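Local structure of saposin-like protein (Necator americanus, 3S63) at residues A[8-13]-A[73-78]; A[16-21]-A[67-72]; A[37-42]-A[47-52]. The protein probably binds lipids and interacts with membranes, as a small disulfide-bonded helical member of the saposin family. All blocks are in the same frame, centred on the assembly; numbering follows the deposited sequence.

Interaction 1: A[8-13]-A[73-78]; sequences DLCQIA and EVCLIM
Cys-10, on the first helix, and Cys-75, on the last, are joined by a disulfide, and Met-78 lies against the same bridge. From CB outward, Cys-10 meets only the facing cysteine until its sulfur, which also meets the methyl of Met-78. Its CB, directed at the other helix, lies 3.8 Å from Cys-75 CB, a separation set by the two sulfurs between them. Next comes SG, which stands anti to the Cys-10 backbone N (chi1 -172°) and is bonded to Cys-75 SG at 2.0 Å. Cys-75 holds its sulfur in a different staggered position, beside its backbone N (chi1 -70°). The bridge between them is left-handed, with a torsion of -93° about the S-S bond, close to what a relaxed disulfide prefers.

Such a bond between helix 3-20 and helix 71-77 belongs to the saposin fold, in which the two ends of the helical domain are tied together. Here Cys-7 and Cys-81 form the companion link, one turn earlier on the first helix and just beyond the last. Cysteine suits both places because it can make the covalent link, and the 6.2 Å between Cys-10 CA and Cys-75 CA is what such a bridge spans.

Met-78 brings only its terminal methyl to the bridge. Its chain bends at the last torsion, and CE arrives 3.5 Å from Cys-10 SG, an apolar contact for which a long, flexible thioether is well suited; the same side chain also touches Asn-56 and Leu-59 of helix 46-65. Gln-11 runs past the bridge at its margin, its CG 4.4 Å from Cys-75 SG, while its NE2 is hydrogen-bonded to the carbonyl O of Ser-86 in the C-terminal tail.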
ATOM      1  N   ASP A   8      -5.196  -3.353   8.026  1.00 37.56           N
ATOM      2  CA  ASP A   8      -5.388  -1.921   8.163  1.00 35.46           C
ATOM      3  C   ASP A   8      -4.149  -1.180   7.653  1.00 41.28           C
ATOM      4  O   ASP A   8      -4.247  -0.294   6.809  1.00 40.24           O
ATOM      5  CB  ASP A   8      -5.694  -1.552   9.618  1.00 35.12           C
ATOM      6  CG  ASP A   8      -7.076  -2.033  10.077  1.00 38.08           C
ATOM      7  OD1 ASP A   8      -7.898  -2.443   9.234  1.00 35.96           O
ATOM      8  OD2 ASP A   8      -7.348  -1.991  11.293  1.00 45.15           O
ATOM      9  N   LEU A   9      -2.975  -1.567   8.141  1.00 40.83           N
ATOM     10  CA  LEU A   9      -1.743  -0.906   7.737  1.00 39.55           C
ATOM     11  C   LEU A   9      -1.514  -0.932   6.220  1.00 38.93           C
ATOM     12  O   LEU A   9      -1.045   0.040   5.637  1.00 41.99           O
ATOM     13  CB  LEU A   9      -0.542  -1.481   8.495  1.00 36.46           C
ATOM     14  CG  LEU A   9      -0.604  -1.244  10.008  1.00 37.73           C
ATOM     15  CD1 LEU A   9       0.691  -1.629  10.653  1.00 39.51           C
ATOM     16  CD2 LEU A   9      -0.895   0.209  10.313  1.00 45.09           C
ATOM     17  N   CYS A  10      -1.843  -2.031   5.568  1.00 31.58           N
ATOM     18  CA  CYS A  10      -1.673  -2.065   4.132  1.00 32.19           C
ATOM     19  C   CYS A  10      -2.466  -0.905   3.543  1.00 35.40           C
ATOM     20  O   CYS A  10      -1.976  -0.173   2.691  1.00 32.06           O
ATOM     21  CB  CYS A  10      -2.177  -3.389   3.561  1.00 29.77           C
ATOM     22  SG  CYS A  10      -1.803  -3.616   1.804  1.00 30.81           S
ATOM     23  N   GLN A  11      -3.693  -0.749   4.030  1.00 34.40           N
ATOM     24  CA  GLN A  11      -4.638   0.214   3.495  1.00 36.17           C
ATOM     25  C   GLN A  11      -4.221   1.657   3.769  1.00 36.62           C
ATOM     26  O   GLN A  11      -4.202   2.488   2.870  1.00 41.43           O
ATOM     27  CB  GLN A  11      -6.027  -0.041   4.081  1.00 35.11           C
ATOM     28  CG  GLN A  11      -6.650  -1.331   3.643  1.00 36.90           C
ATOM     29  CD  GLN A  11      -8.081  -1.458   4.106  1.00 47.66           C
ATOM     30  OE1 GLN A  11      -8.998  -0.972   3.447  1.00 58.30           O
ATOM     31  NE2 GLN A  11      -8.286  -2.112   5.242  1.00 46.29           N
ATOM     32  N   ILE A  12      -3.917   1.950   5.024  1.00 31.23           N
ATOM     33  CA  ILE A  12      -3.435   3.254   5.422  1.00 35.28           C
ATOM     34  C   ILE A  12      -2.232   3.697   4.588  1.00 35.55           C
ATOM     35  O   ILE A  12      -2.148   4.844   4.163  1.00 37.03           O
ATOM     36  CB  ILE A  12      -3.044   3.222   6.905  1.00 37.04           C
ATOM     37  CG1 ILE A  12      -4.263   2.833   7.748  1.00 37.65           C
ATOM     38  CG2 ILE A  12      -2.468   4.549   7.342  1.00 29.39           C
ATOM     39  CD1 ILE A  12      -3.938   2.617   9.216  1.00 45.96           C
ATOM     40  N   ALA A  13      -1.298   2.780   4.367  1.00 30.32           N
ATOM     41  CA  ALA A  13      -0.068   3.095   3.670  1.00 26.41           C
ATOM     42  C   ALA A  13      -0.321   3.424   2.216  1.00 28.89           C
ATOM     43  O   ALA A  13       0.209   4.396   1.698  1.00 32.28           O
ATOM     44  CB  ALA A  13       0.927   1.946   3.792  1.00 23.40           C
ATOM     45  N   GLU A  73      -8.482  -3.393  -2.036  1.00 37.59           N
ATOM     46  CA  GLU A  73      -8.602  -4.378  -3.101  1.00 38.52           C
ATOM     47  C   GLU A  73      -7.226  -4.876  -3.481  1.00 39.81           C
ATOM     48  O   GLU A  73      -7.030  -6.058  -3.766  1.00 35.18           O
ATOM     49  CB  GLU A  73      -9.268  -3.753  -4.327  1.00 46.94           C
ATOM     50  CG  GLU A  73     -10.107  -4.707  -5.153  1.00 58.04           C
ATOM     51  CD  GLU A  73     -11.600  -4.491  -4.935  1.00 71.91           C
ATOM     52  OE1 GLU A  73     -12.234  -3.811  -5.783  1.00 76.04           O
ATOM     53  OE2 GLU A  73     -12.133  -4.995  -3.914  1.00 68.75           O
ATOM     54  N   VAL A  74      -6.269  -3.957  -3.502  1.00 42.85           N
ATOM     55  CA  VAL A  74      -4.916  -4.299  -3.896  1.00 38.66           C
ATOM     56  C   VAL A  74      -4.271  -5.063  -2.739  1.00 37.47           C
ATOM     57  O   VAL A  74      -3.409  -5.904  -2.950  1.00 39.99           O
ATOM     58  CB  VAL A  74      -4.123  -3.030  -4.334  1.00 37.67           C
ATOM     59  CG1 VAL A  74      -4.227  -1.972  -3.286  1.00 39.67           C
ATOM     60  CG2 VAL A  74      -2.662  -3.341  -4.630  1.00 32.32           C
ATOM     61  N   CYS A  75      -4.731  -4.801  -1.519  1.00 36.21           N
ATOM     62  CA  CYS A  75      -4.228  -5.490  -0.331  1.00 38.45           C
ATOM     63  C   CYS A  75      -4.774  -6.918  -0.210  1.00 43.22           C
ATOM     64  O   CYS A  75      -4.183  -7.773   0.446  1.00 42.36           O
ATOM     65  CB  CYS A  75      -4.564  -4.684   0.926  1.00 40.76           C
ATOM     66  SG  CYS A  75      -3.633  -3.134   1.074  1.00 43.59           S
ATOM     67  N   LEU A  76      -5.917  -7.157  -0.841  1.00 43.72           N
ATOM     68  CA  LEU A  76      -6.499  -8.480  -0.932  1.00 36.61           C
ATOM     69  C   LEU A  76      -5.716  -9.321  -1.931  1.00 35.68           C
ATOM     70  O   LEU A  76      -5.522 -10.520  -1.730  1.00 38.66           O
ATOM     71  CB  LEU A  76      -7.964  -8.367  -1.374  1.00 38.70           C
ATOM     72  CG  LEU A  76      -8.991  -7.898  -0.335  1.00 43.97           C
ATOM     73  CD1 LEU A  76     -10.335  -7.590  -0.960  1.00 40.36           C
ATOM     74  CD2 LEU A  76      -9.150  -8.914   0.785  1.00 46.60           C
ATOM     75  N   ILE A  77      -5.284  -8.689  -3.020  1.00 39.01           N
ATOM     76  CA  ILE A  77      -4.533  -9.366  -4.082  1.00 37.35           C
ATOM     77  C   ILE A  77      -3.154  -9.773  -3.592  1.00 38.02           C
ATOM     78  O   ILE A  77      -2.576 -10.764  -4.052  1.00 44.58           O
ATOM     79  CB  ILE A  77      -4.357  -8.460  -5.309  1.00 31.72           C
ATOM     80  CG1 ILE A  77      -5.712  -8.057  -5.887  1.00 32.44           C
ATOM     81  CG2 ILE A  77      -3.556  -9.148  -6.371  1.00 27.47           C
ATOM     82  CD1 ILE A  77      -5.613  -6.931  -6.923  1.00 31.91           C
ATOM     83  N   MET A  78      -2.634  -8.990  -2.656  1.00 34.27           N
ATOM     84  CA  MET A  78      -1.337  -9.239  -2.053  1.00 30.57           C
ATOM     85  C   MET A  78      -1.511 -10.149  -0.858  1.00 32.39           C
ATOM     86  O   MET A  78      -0.540 -10.581  -0.250  1.00 33.73           O
ATOM     87  CB  MET A  78      -0.719  -7.918  -1.621  1.00 28.64           C
ATOM     88  CG  MET A  78      -0.546  -6.949  -2.771  1.00 30.96           C
ATOM     89  SD  MET A  78       0.602  -5.621  -2.440  1.00 29.64           S
ATOM     90  CE  MET A  78      -0.278  -4.693  -1.188  1.00 20.59           C
TER

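Interaction 2: A[16-21]-A[67-72]; sequences TVFGHF and GSFKPM
Just before the last helix of the saposin fold, in the loop that follows helix 46-65, Phe-69 packs against Phe-18 near the end of the first helix. The two rings form an offset stack: their centroids are 4.9 Å apart and their planes are inclined by 24°. The side chains enter from opposite directions and slide past each other, which brings the base of one beside the ring of the other. Phe-69 CB thus sits over one face of the Phe-18 ring, 3.9 Å from its centroid and 23° off the ring normal, a CH-pi contact. Phe-18 CE1 is the ring atom nearest Phe-69 CB, at 3.6 Å. Farther along the pair, Phe-69 CD1 lies over the rim of the same face, 3.6 Å from Phe-18 CG.

Phe-18 reaches the loop because CG is anti to its backbone N (chi1 -178°), and a flat, apolar ring there offers a broad surface to a segment without regular structure. Gly-67 has positive phi, where a side chain would press on the carbonyl O of the residue before, so glycine fits; Pro-71 stands in the first turn of helix 71-77, its N over the centre of a face of the Phe-69 ring. Met-64 and Leu-14 also touch Phe-69, while Ile-25 meets Phe-18. A stacked phenylalanine pair, set among aliphatic side chains and a methionine, thus packs the connection between helix 46-65 and helix 71-77 against helix 3-20 of a saposin-like domain.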
ATOM      1  N   THR A  16      -2.489   6.756   1.856  1.00 33.11           N
ATOM      2  CA  THR A  16      -1.711   7.930   2.205  1.00 33.34           C
ATOM      3  C   THR A  16      -0.768   8.323   1.066  1.00 35.35           C
ATOM      4  O   THR A  16      -0.684   9.490   0.706  1.00 33.76           O
ATOM      5  CB  THR A  16      -0.933   7.698   3.516  1.00 34.95           C
ATOM      6  OG1 THR A  16      -1.856   7.626   4.611  1.00 39.76           O
ATOM      7  CG2 THR A  16       0.021   8.828   3.786  1.00 34.12           C
ATOM      8  N   VAL A  17      -0.078   7.345   0.487  1.00 35.31           N
ATOM      9  CA  VAL A  17       0.807   7.600  -0.645  1.00 29.12           C
ATOM     10  C   VAL A  17       0.023   7.991  -1.905  1.00 33.83           C
ATOM     11  O   VAL A  17       0.479   8.823  -2.691  1.00 36.02           O
ATOM     12  CB  VAL A  17       1.712   6.389  -0.955  1.00 27.57           C
ATOM     13  CG1 VAL A  17       2.402   6.561  -2.311  1.00 23.18           C
ATOM     14  CG2 VAL A  17       2.720   6.156   0.183  1.00 24.02           C
ATOM     15  N   PHE A  18      -1.153   7.403  -2.102  1.00 32.85           N
ATOM     16  CA  PHE A  18      -1.974   7.752  -3.261  1.00 33.33           C
ATOM     17  C   PHE A  18      -2.497   9.173  -3.118  1.00 35.98           C
ATOM     18  O   PHE A  18      -2.570   9.921  -4.090  1.00 36.52           O
ATOM     19  CB  PHE A  18      -3.143   6.790  -3.401  1.00 28.53           C
ATOM     20  CG  PHE A  18      -4.024   7.050  -4.602  1.00 32.76           C
ATOM     21  CD1 PHE A  18      -3.738   6.475  -5.832  1.00 34.87           C
ATOM     22  CD2 PHE A  18      -5.170   7.827  -4.492  1.00 38.45           C
ATOM     23  CE1 PHE A  18      -4.569   6.683  -6.940  1.00 32.45           C
ATOM     24  CE2 PHE A  18      -6.001   8.045  -5.595  1.00 31.08           C
ATOM     25  CZ  PHE A  18      -5.694   7.472  -6.816  1.00 31.97           C
ATOM     26  N   GLY A  19      -2.863   9.535  -1.896  1.00 37.32           N
ATOM     27  CA  GLY A  19      -3.334  10.875  -1.616  1.00 32.81           C
ATOM     28  C   GLY A  19      -2.200  11.856  -1.782  1.00 32.78           C
ATOM     29  O   GLY A  19      -2.406  12.976  -2.215  1.00 33.68           O
ATOM     30  N   HIS A  20      -0.993  11.423  -1.434  1.00 28.92           N
ATOM     31  CA  HIS A  20       0.181  12.267  -1.548  1.00 30.08           C
ATOM     32  C   HIS A  20       0.371  12.828  -2.967  1.00 30.82           C
ATOM     33  O   HIS A  20       0.663  14.010  -3.126  1.00 30.63           O
ATOM     34  CB  HIS A  20       1.426  11.500  -1.111  1.00 23.93           C
ATOM     35  CG  HIS A  20       2.707  12.229  -1.360  1.00 22.79           C
ATOM     36  ND1 HIS A  20       3.569  11.886  -2.379  1.00 26.75           N
ATOM     37  CD2 HIS A  20       3.274  13.278  -0.727  1.00 23.64           C
ATOM     38  CE1 HIS A  20       4.618  12.686  -2.359  1.00 25.89           C
ATOM     39  NE2 HIS A  20       4.458  13.547  -1.370  1.00 30.74           N
ATOM     40  N   PHE A  21       0.209  11.984  -3.981  1.00 26.91           N
ATOM     41  CA  PHE A  21       0.362  12.398  -5.372  1.00 29.03           C
ATOM     42  C   PHE A  21      -0.954  12.901  -5.921  1.00 34.46           C
ATOM     43  O   PHE A  21      -1.062  13.229  -7.102  1.00 35.28           O
ATOM     44  CB  PHE A  21       0.776  11.224  -6.250  1.00 32.42           C
ATOM     45  CG  PHE A  21       2.125  10.648  -5.921  1.00 34.89           C
ATOM     46  CD1 PHE A  21       2.231   9.528  -5.121  1.00 26.21           C
ATOM     47  CD2 PHE A  21       3.282  11.205  -6.453  1.00 27.79           C
ATOM     48  CE1 PHE A  21       3.460   8.993  -4.843  1.00 29.08           C
ATOM     49  CE2 PHE A  21       4.494  10.670  -6.183  1.00 26.59           C
ATOM     50  CZ  PHE A  21       4.592   9.560  -5.373  1.00 28.24           C
ATOM     51  N   GLY A  67      -6.963   4.463 -11.867  1.00 49.37           N
ATOM     52  CA  GLY A  67      -8.060   5.315 -11.449  1.00 51.28           C
ATOM     53  C   GLY A  67      -9.036   4.602 -10.535  1.00 51.94           C
ATOM     54  O   GLY A  67      -9.760   5.224  -9.751  1.00 54.36           O
ATOM     55  N   SER A  68      -9.065   3.285 -10.638  1.00 61.29           N
ATOM     56  CA  SER A  68      -9.841   2.487  -9.701  1.00 72.81           C
ATOM     57  C   SER A  68      -9.638   3.016  -8.289  1.00 66.65           C
ATOM     58  O   SER A  68     -10.578   3.365  -7.577  1.00 70.42           O
ATOM     59  CB  SER A  68      -9.389   1.015  -9.763  1.00 77.29           C
ATOM     60  OG  SER A  68      -7.965   0.897  -9.740  1.00 63.32           O
ATOM     61  N   PHE A  69      -8.367   3.156  -7.955  1.00 51.53           N
ATOM     62  CA  PHE A  69      -7.858   2.904  -6.620  1.00 47.10           C
ATOM     63  C   PHE A  69      -8.814   2.691  -5.453  1.00 46.34           C
ATOM     64  O   PHE A  69      -9.457   3.616  -4.961  1.00 45.08           O
ATOM     65  CB  PHE A  69      -6.724   3.838  -6.241  1.00 39.18           C
ATOM     66  CG  PHE A  69      -5.724   3.178  -5.375  1.00 35.86           C
ATOM     67  CD1 PHE A  69      -5.389   3.704  -4.147  1.00 35.80           C
ATOM     68  CD2 PHE A  69      -5.164   1.970  -5.768  1.00 36.54           C
ATOM     69  CE1 PHE A  69      -4.474   3.049  -3.337  1.00 33.53           C
ATOM     70  CE2 PHE A  69      -4.252   1.316  -4.965  1.00 31.69           C
ATOM     71  CZ  PHE A  69      -3.911   1.854  -3.752  1.00 29.34           C
ATOM     72  N   LYS A  70      -8.870   1.432  -5.030  1.00 41.90           N
ATOM     73  CA  LYS A  70      -9.433   1.053  -3.757  1.00 41.99           C
ATOM     74  C   LYS A  70      -8.349   0.252  -3.043  1.00 38.75           C
ATOM     75  O   LYS A  70      -8.057  -0.879  -3.430  1.00 37.89           O
ATOM     76  CB  LYS A  70     -10.679   0.194  -3.962  1.00 52.03           C
ATOM     77  CG  LYS A  70     -11.695   0.796  -4.920  1.00 51.79           C
ATOM     78  CD  LYS A  70     -12.695  -0.255  -5.398  1.00 58.12           C
ATOM     79  CE  LYS A  70     -13.356   0.141  -6.724  1.00 65.95           C
ATOM     80  NZ  LYS A  70     -12.450  -0.050  -7.908  1.00 64.80           N
ATOM     81  N   PRO A  71      -7.730   0.848  -2.011  1.00 33.77           N
ATOM     82  CA  PRO A  71      -6.637   0.247  -1.247  1.00 33.32           C
ATOM     83  C   PRO A  71      -6.939  -1.188  -0.796  1.00 43.69           C
ATOM     84  O   PRO A  71      -6.103  -2.071  -0.955  1.00 42.37           O
ATOM     85  CB  PRO A  71      -6.532   1.165  -0.028  1.00 33.10           C
ATOM     86  CG  PRO A  71      -6.998   2.456  -0.507  1.00 31.19           C
ATOM     87  CD  PRO A  71      -8.103   2.162  -1.467  1.00 36.95           C
ATOM     88  N   MET A  72      -8.124  -1.411  -0.243  1.00 54.18           N
ATOM     89  CA  MET A  72      -8.478  -2.713   0.291  1.00 49.52           C
ATOM     90  C   MET A  72      -8.469  -3.789  -0.778  1.00 49.22           C
ATOM     91  O   MET A  72      -8.428  -4.972  -0.475  1.00 56.09           O
ATOM     92  CB  MET A  72      -9.847  -2.656   0.967  1.00 54.14           C
ATOM     93  CG  MET A  72     -10.643  -3.934   0.847  1.00 60.53           C
ATOM     94  SD  MET A  72     -10.965  -4.745   2.417  1.00 69.69           S
ATOM     95  CE  MET A  72      -9.337  -4.724   3.132  1.00 63.77           C
TER

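Interaction 3: A[37-42]-A[47-52]; sequences HECKRH and RRCLLL
Before reaching Cys-39, whose disulfide to Cys-49 makes this contact, the segment passes Glu-38, whose side chain leans on helix 3-20. Its carboxylate is paired in the model with Arg-41, although OE2 is crowded there and the details of that salt bridge are doubtful.

Cys-39 directs CB at the facing helix and carries SG beside its backbone N (chi1 -76°), from where it is bonded to Cys-49 SG at 2.0 Å. Cys-49 places its own sulfur anti to its backbone N, and the S-S torsion of -73° makes the bridge left-handed. Cysteine is needed on both sides for this covalent link, which spans the 5.5 Å between Cys-39 CA and Cys-49 CA. Cys-39 CB also meets Leu-50 CD2 at 3.8 Å: the leucine side chain starts off alongside, but its branched end swings in and packs apolar carbon against the base of the bridge.

At Lys-40 the helix is over. The aliphatic part of this exposed side chain passes the same leucine, with CE 4.3 Å from Leu-50 CD2, a loose contact that suits a lysine at the surface. Arg-41 and His-42 complete a type I turn begun at Cys-39; His-42 ND1 donates a weak, bent hydrogen bond to the carbonyl O of Glu-38, and the place of this ring is uncertain.

The Cys-39 to Cys-49 bridge is the disulfide of the saposin fold that ties its two middle helices together, joining the end of helix 28-39 to the start of helix 46-65 across a short connection. Arg-48, salt-bridged to Glu-80, links helix 46-65 to the chain beyond helix 71-77.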
ATOM      1  N   HIS A  37       9.256   5.761   2.081  1.00 33.47           N
ATOM      2  CA  HIS A  37       9.148   6.815   3.095  1.00 32.81           C
ATOM      3  C   HIS A  37       7.937   6.583   3.993  1.00 34.95           C
ATOM      4  O   HIS A  37       7.989   6.793   5.201  1.00 39.44           O
ATOM      5  CB  HIS A  37       9.074   8.206   2.433  1.00 37.44           C
ATOM      6  CG  HIS A  37       8.767   9.323   3.391  1.00 44.69           C
ATOM      7  ND1 HIS A  37       7.487   9.611   3.821  1.00 47.08           N
ATOM      8  CD2 HIS A  37       9.576  10.219   4.006  1.00 40.82           C
ATOM      9  CE1 HIS A  37       7.520  10.629   4.665  1.00 38.65           C
ATOM     10  NE2 HIS A  37       8.777  11.017   4.794  1.00 39.84           N
ATOM     11  N   GLU A  38       6.843   6.140   3.396  1.00 30.42           N
ATOM     12  CA  GLU A  38       5.618   5.952   4.142  1.00 33.42           C
ATOM     13  C   GLU A  38       5.703   4.715   5.035  1.00 38.02           C
ATOM     14  O   GLU A  38       5.095   4.673   6.111  1.00 39.86           O
ATOM     15  CB  GLU A  38       4.425   5.878   3.186  1.00 30.13           C
ATOM     16  CG  GLU A  38       3.159   5.344   3.817  1.00 32.25           C
ATOM     17  CD  GLU A  38       2.593   6.244   4.899  1.00 35.15           C
ATOM     18  OE1 GLU A  38       2.784   7.473   4.826  1.00 38.05           O
ATOM     19  OE2 GLU A  38       1.932   5.722   5.818  1.00 34.98           O
ATOM     20  N   CYS A  39       6.460   3.712   4.597  1.00 43.87           N
ATOM     21  CA  CYS A  39       6.713   2.519   5.420  1.00 41.86           C
ATOM     22  C   CYS A  39       7.385   2.864   6.737  1.00 41.15           C
ATOM     23  O   CYS A  39       7.094   2.264   7.773  1.00 37.34           O
ATOM     24  CB  CYS A  39       7.594   1.525   4.674  1.00 35.40           C
ATOM     25  SG  CYS A  39       6.718   0.624   3.425  1.00 33.99           S
ATOM     26  N   LYS A  40       8.280   3.844   6.682  1.00 39.41           N
ATOM     27  CA  LYS A  40       9.082   4.224   7.835  1.00 39.97           C
ATOM     28  C   LYS A  40       8.355   5.106   8.848  1.00 40.09           C
ATOM     29  O   LYS A  40       8.926   5.452   9.863  1.00 46.33           O
ATOM     30  CB  LYS A  40      10.383   4.882   7.372  1.00 37.97           C
ATOM     31  CG  LYS A  40      11.151   4.021   6.379  1.00 38.60           C
ATOM     32  CD  LYS A  40      12.399   4.691   5.847  1.00 40.12           C
ATOM     33  CE  LYS A  40      12.964   3.906   4.656  1.00 43.30           C
ATOM     34  NZ  LYS A  40      14.160   4.567   4.042  1.00 39.65           N
ATOM     35  N   ARG A  41       7.102   5.461   8.586  1.00 51.54           N
ATOM     36  CA  ARG A  41       6.296   6.168   9.578  1.00 49.51           C
ATOM     37  C   ARG A  41       5.698   5.201  10.608  1.00 56.06           C
ATOM     38  O   ARG A  41       5.117   5.631  11.598  1.00 62.74           O
ATOM     39  CB  ARG A  41       5.156   6.954   8.910  1.00 54.65           C
ATOM     40  CG  ARG A  41       5.567   8.232   8.157  1.00 59.62           C
ATOM     41  CD  ARG A  41       4.333   8.973   7.553  1.00 64.48           C
ATOM     42  NE  ARG A  41       3.208   9.084   8.491  1.00 69.87           N
ATOM     43  CZ  ARG A  41       2.076   8.376   8.421  1.00 73.59           C
ATOM     44  NH1 ARG A  41       1.885   7.508   7.437  1.00 66.39           N
ATOM     45  NH2 ARG A  41       1.119   8.540   9.331  1.00 69.20           N
ATOM     46  N   HIS A  42       5.823   3.897  10.369  1.00 52.31           N
ATOM     47  CA  HIS A  42       5.197   2.897  11.240  1.00 54.19           C
ATOM     48  C   HIS A  42       6.208   1.929  11.862  1.00 54.58           C
ATOM     49  O   HIS A  42       6.655   0.984  11.205  1.00 55.41           O
ATOM     50  CB  HIS A  42       4.143   2.097  10.468  1.00 49.01           C
ATOM     51  CG  HIS A  42       3.176   2.944   9.705  1.00 55.30           C
ATOM     52  ND1 HIS A  42       3.395   3.335   8.401  1.00 58.69           N
ATOM     53  CD2 HIS A  42       1.977   3.469  10.057  1.00 57.52           C
ATOM     54  CE1 HIS A  42       2.375   4.065   7.984  1.00 53.34           C
ATOM     55  NE2 HIS A  42       1.502   4.163   8.969  1.00 54.18           N
ATOM     56  N   ARG A  47       9.548  -3.112   8.535  1.00 48.35           N
ATOM     57  CA  ARG A  47      10.244  -4.200   7.864  1.00 50.33           C
ATOM     58  C   ARG A  47       9.371  -4.925   6.855  1.00 45.04           C
ATOM     59  O   ARG A  47       9.783  -5.177   5.723  1.00 43.79           O
ATOM     60  CB  ARG A  47      10.784  -5.184   8.895  1.00 52.94           C
ATOM     61  CG  ARG A  47      12.293  -5.223   8.964  1.00 58.68           C
ATOM     62  CD  ARG A  47      12.779  -6.587   8.510  1.00 65.38           C
ATOM     63  NE  ARG A  47      12.115  -7.660   9.247  1.00 55.59           N
ATOM     64  CZ  ARG A  47      12.423  -8.946   9.129  1.00 57.19           C
ATOM     65  NH1 ARG A  47      13.381  -9.339   8.294  1.00 54.44           N
ATOM     66  NH2 ARG A  47      11.767  -9.842   9.850  1.00 60.76           N
ATOM     67  N   ARG A  48       8.167  -5.271   7.286  1.00 33.66           N
ATOM     68  CA  ARG A  48       7.229  -5.978   6.435  1.00 32.25           C
ATOM     69  C   ARG A  48       6.755  -5.110   5.267  1.00 31.52           C
ATOM     70  O   ARG A  48       6.673  -5.563   4.119  1.00 29.66           O
ATOM     71  CB  ARG A  48       6.026  -6.443   7.257  1.00 36.03           C
ATOM     72  CG  ARG A  48       5.100  -7.359   6.475  1.00 24.44           C
ATOM     73  CD  ARG A  48       3.774  -7.524   7.140  1.00 21.57           C
ATOM     74  NE  ARG A  48       2.985  -8.494   6.392  1.00 31.23           N
ATOM     75  CZ  ARG A  48       3.018  -9.806   6.605  1.00 30.74           C
ATOM     76  NH1 ARG A  48       3.788 -10.319   7.562  1.00 28.93           N
ATOM     77  NH2 ARG A  48       2.277 -10.606   5.869  1.00 31.77           N
ATOM     78  N   CYS A  49       6.430  -3.864   5.581  1.00 30.25           N
ATOM     79  CA  CYS A  49       5.965  -2.915   4.597  1.00 27.59           C
ATOM     80  C   CYS A  49       6.982  -2.841   3.475  1.00 30.35           C
ATOM     81  O   CYS A  49       6.655  -2.999   2.301  1.00 29.70           O
ATOM     82  CB  CYS A  49       5.823  -1.557   5.272  1.00 33.87           C
ATOM     83  SG  CYS A  49       5.077  -0.230   4.290  1.00 29.97           S
ATOM     84  N   LEU A  50       8.231  -2.620   3.857  1.00 34.05           N
ATOM     85  CA  LEU A  50       9.310  -2.379   2.905  1.00 32.00           C
ATOM     86  C   LEU A  50       9.485  -3.502   1.894  1.00 31.84           C
ATOM     87  O   LEU A  50       9.762  -3.249   0.720  1.00 32.86           O
ATOM     88  CB  LEU A  50      10.623  -2.112   3.660  1.00 29.90           C
ATOM     89  CG  LEU A  50      10.768  -0.726   4.303  1.00 29.23           C
ATOM     90  CD1 LEU A  50      11.919  -0.699   5.273  1.00 32.36           C
ATOM     91  CD2 LEU A  50      10.941   0.373   3.245  1.00 27.86           C
ATOM     92  N   LEU A  51       9.328  -4.739   2.355  1.00 36.47           N
ATOM     93  CA  LEU A  51       9.433  -5.912   1.492  1.00 33.92           C
ATOM     94  C   LEU A  51       8.200  -6.076   0.640  1.00 33.34           C
ATOM     95  O   LEU A  51       8.266  -6.616  -0.466  1.00 34.73           O
ATOM     96  CB  LEU A  51       9.632  -7.174   2.331  1.00 36.42           C
ATOM     97  CG  LEU A  51      11.024  -7.296   2.942  1.00 40.86           C
ATOM     98  CD1 LEU A  51      10.970  -8.020   4.263  1.00 38.80           C
ATOM     99  CD2 LEU A  51      11.966  -7.981   1.966  1.00 43.68           C
ATOM    100  N   LEU A  52       7.070  -5.630   1.177  1.00 27.22           N
ATOM    101  CA  LEU A  52       5.801  -5.717   0.476  1.00 26.85           C
ATOM    102  C   LEU A  52       5.835  -4.811  -0.737  1.00 30.51           C
ATOM    103  O   LEU A  52       5.495  -5.233  -1.846  1.00 28.30           O
ATOM    104  CB  LEU A  52       4.671  -5.273   1.385  1.00 30.86           C
ATOM    105  CG  LEU A  52       3.398  -6.108   1.433  1.00 30.32           C
ATOM    106  CD1 LEU A  52       2.264  -5.179   1.825  1.00 29.04           C
ATOM    107  CD2 LEU A  52       3.138  -6.792   0.097  1.00 25.68           C
TER

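In the fold
Two contacts join helix 3-20 to the 67-78 region and the third joins helix 28-39 to helix 46-65; packing between them unites the pairs. The centres of interactions 1 and 2 are about 10 Å apart, and they touch where Val-74 CG1 lies 3.7 Å from Phe-69 CE2. Interaction 3 is about 13 Å from interaction 1 and about 16 Å from interaction 2, centre to centre, with the latter across the middle of the chain. Met-78 SD, 3.8 Å from Leu-52 CD2, joins interactions 1 and 3, while Val-17 CG2 meets Glu-38 CB at 3.5 Å between interactions 2 and 3. This disulfide-braced helical body is consistent with the lipid-binding role of saposin-like proteins.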